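Local coordinates for protein alpha-amylase G-6 (Bacillus halodurans, PDB 2C3G) that probably binds starch through its family 26 carbohydrate-binding module, the part of this bacterial amylase that the chain represents, at residues Y25-N28 / P29-D32. Sequence-based numbering, arbitrary orientation. Where two conformers were deposited one is given.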
ATOM      1  N   TYR A  25      -2.737  -4.640  -7.782  1.00 26.17           N
ATOM      2  CA  TYR A  25      -3.274  -5.498  -8.831  1.00 26.74           C
ATOM      3  C   TYR A  25      -2.674  -6.909  -8.693  1.00 27.15           C
ATOM      4  O   TYR A  25      -2.090  -7.233  -7.659  1.00 26.99           O
ATOM      5  CB  TYR A  25      -3.014  -4.884 -10.221  1.00 26.75           C
ATOM      6  CG  TYR A  25      -1.555  -4.591 -10.503  1.00 26.52           C
ATOM      7  CD1 TYR A  25      -0.950  -3.453  -9.993  1.00 26.97           C
ATOM      8  CD2 TYR A  25      -0.784  -5.447 -11.287  1.00 26.94           C
ATOM      9  CE1 TYR A  25       0.365  -3.166 -10.239  1.00 28.99           C
ATOM     10  CE2 TYR A  25       0.560  -5.166 -11.540  1.00 28.00           C
ATOM     11  CZ  TYR A  25       1.125  -4.021 -11.014  1.00 27.97           C
ATOM     12  OH  TYR A  25       2.451  -3.700 -11.226  1.00 30.27           O
ATOM     13  N   ASP A  26      -2.762  -7.720  -9.749  1.00 27.88           N
ATOM     14  CA  ASP A  26      -2.597  -9.172  -9.638  1.00 28.56           C
ATOM     15  C   ASP A  26      -2.431  -9.708  -8.211  1.00 27.65           C
ATOM     16  O   ASP A  26      -1.356 -10.047  -7.765  1.00 26.93           O
ATOM     17  CB  ASP A  26      -1.739  -9.864 -10.760  1.00 30.00           C
ATOM     18  CG  ASP A  26      -0.236  -9.555 -10.706  1.00 32.70           C
ATOM     19  OD1 ASP A  26       0.174  -8.494 -11.237  1.00 36.08           O
ATOM     20  OD2 ASP A  26       0.622 -10.363 -10.262  1.00 34.31           O
ATOM     21  N   THR A  27      -3.575  -9.715  -7.536  1.00 27.44           N
ATOM     22  CA  THR A  27      -3.804 -10.295  -6.228  1.00 27.41           C
ATOM     23  C   THR A  27      -3.853 -11.804  -6.334  1.00 27.65           C
ATOM     24  O   THR A  27      -4.287 -12.348  -7.353  1.00 27.07           O
ATOM     25  CB  THR A  27      -5.181  -9.802  -5.689  1.00 27.80           C
ATOM     26  OG1 THR A  27      -6.207 -10.062  -6.662  1.00 26.75           O
ATOM     27  CG2 THR A  27      -5.220  -8.265  -5.541  1.00 27.36           C
ATOM     28  N   ASN A  28      -3.427 -12.480  -5.274  1.00 27.64           N
ATOM     29  CA  ASN A  28      -3.538 -13.933  -5.191  1.00 28.34           C
ATOM     30  C   ASN A  28      -3.763 -14.301  -3.714  1.00 28.33           C
ATOM     31  O   ASN A  28      -2.939 -13.959  -2.861  1.00 27.72           O
ATOM     32  CB  ASN A  28      -2.275 -14.608  -5.790  1.00 28.84           C
ATOM     33  CG  ASN A  28      -2.314 -16.154  -5.719  1.00 31.10           C
ATOM     34  OD1 ASN A  28      -3.373 -16.762  -5.570  1.00 32.23           O
ATOM     35  ND2 ASN A  28      -1.136 -16.786  -5.836  1.00 34.50           N
ATOM     36  N   PRO A  29      -4.890 -14.937  -3.382  1.00 28.82           N
ATOM     37  CA  PRO A  29      -5.963 -15.292  -4.327  1.00 29.22           C
ATOM     38  C   PRO A  29      -6.646 -14.102  -4.945  1.00 29.75           C
ATOM     39  O   PRO A  29      -6.671 -13.027  -4.339  1.00 29.33           O
ATOM     40  CB  PRO A  29      -6.965 -16.053  -3.463  1.00 29.06           C
ATOM     41  CG  PRO A  29      -6.641 -15.684  -2.064  1.00 29.80           C
ATOM     42  CD  PRO A  29      -5.191 -15.374  -2.010  1.00 28.77           C
ATOM     43  N   LYS A  30      -7.200 -14.301  -6.133  1.00 30.38           N
ATOM     44  CA  LYS A  30      -7.769 -13.207  -6.909  1.00 31.54           C
ATOM     45  C   LYS A  30      -8.986 -12.632  -6.207  1.00 31.89           C
ATOM     46  O   LYS A  30      -9.872 -13.356  -5.764  1.00 31.84           O
ATOM     47  CB  LYS A  30      -8.103 -13.643  -8.346  1.00 31.66           C
ATOM     48  CG  LYS A  30      -8.136 -12.498  -9.371  1.00 32.73           C
ATOM     49  CD  LYS A  30      -6.732 -11.987  -9.739  1.00 33.27           C
ATOM     50  CE  LYS A  30      -6.717 -11.410 -11.155  1.00 33.94           C
ATOM     51  NZ  LYS A  30      -6.033 -10.074 -11.276  1.00 33.36           N
ATOM     52  N   VAL A  31      -9.001 -11.305  -6.129  1.00 32.73           N
ATOM     53  CA  VAL A  31      -9.916 -10.550  -5.295  1.00 32.79           C
ATOM     54  C   VAL A  31     -10.196  -9.276  -6.080  1.00 33.68           C
ATOM     55  O   VAL A  31      -9.408  -8.936  -6.981  1.00 33.51           O
ATOM     56  CB  VAL A  31      -9.230 -10.303  -3.924  1.00 32.65           C
ATOM     57  CG1 VAL A  31      -8.542  -8.940  -3.840  1.00 32.36           C
ATOM     58  CG2 VAL A  31     -10.162 -10.568  -2.794  1.00 32.91           C
ATOM     59  N   ASP A  32     -11.306  -8.592  -5.783  0.50 34.28           N
ATOM     60  CA  ASP A  32     -11.626  -7.340  -6.467  0.50 34.68           C
ATOM     61  C   ASP A  32     -10.426  -6.397  -6.380  0.50 35.15           C
ATOM     62  O   ASP A  32      -9.871  -6.157  -5.303  0.50 34.94           O
ATOM     63  CB  ASP A  32     -12.894  -6.686  -5.884  0.50 34.79           C
ATOM     64  CG  ASP A  32     -14.147  -6.879  -6.772  0.50 34.81           C
ATOM     65  OD1 ASP A  32     -14.110  -7.675  -7.745  0.50 35.06           O
ATOM     66  OD2 ASP A  32     -15.228  -6.270  -6.558  0.50 33.60           O
TER
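Thr-27 and Val-31 clasp the two limbs of a type VIb beta turn over Thr-27 to Lys-30, in which the chain leaves its strand and doubles back through a cis peptide bond between Asn-28 and Pro-29. Val-31 N donates a hydrogen bond to Thr-27 OG1, 3.1 Å long and bent at 142°, tying the chain across the turn. That hydroxyl is flanked by its own residue's N and C (chi1 53°), which points it at the returning chain. It has a second, outside partner, the OE2 carboxylate oxygen of Glu-33, so one side-chain oxygen is gripped twice. The other branch works by packing: CG2 of Thr-27 lies 3.8 Å from CG1 of Val-31, the two side chains meeting nearly perpendicular. With an alanine here in place of Thr-27, the amide of Val-31 and the Glu-33 carboxylate would probably lose the hydroxyl they share, and a gap would open beside CG1 of Val-31.

At the bend, Pro-29 turns its carbonyl O in toward the threonine, 3.8 Å from Thr-27 CB, while its ring touches Glu-58. Asn-28 extends its CG away from its backbone N (chi1 179°), and OD1 lies beside the N and CA of Pro-29, 3.2 Å from CA, in close contact without a hydrogen bond. Lys-30 reaches back along the first limb, its CD 3.4 Å from the carbonyl O of Thr-27, and its ammonium pairs in a salt bridge with OE1 of Glu-33.

The turn lies at the surface, where strand 20-28, an outer strand of the three-stranded antiparallel sheet, gives way to the loop leading to strand 43-46. Asn-28 makes backbone hydrogen bonds to Ser-59 and Glu-58, and the buried Thr-27 side chain touches Val-60 and Val-57; Ser-59 and Val-60 belong to the adjacent strand 59-66, Val-57 and Glu-58 to the loop leading into it.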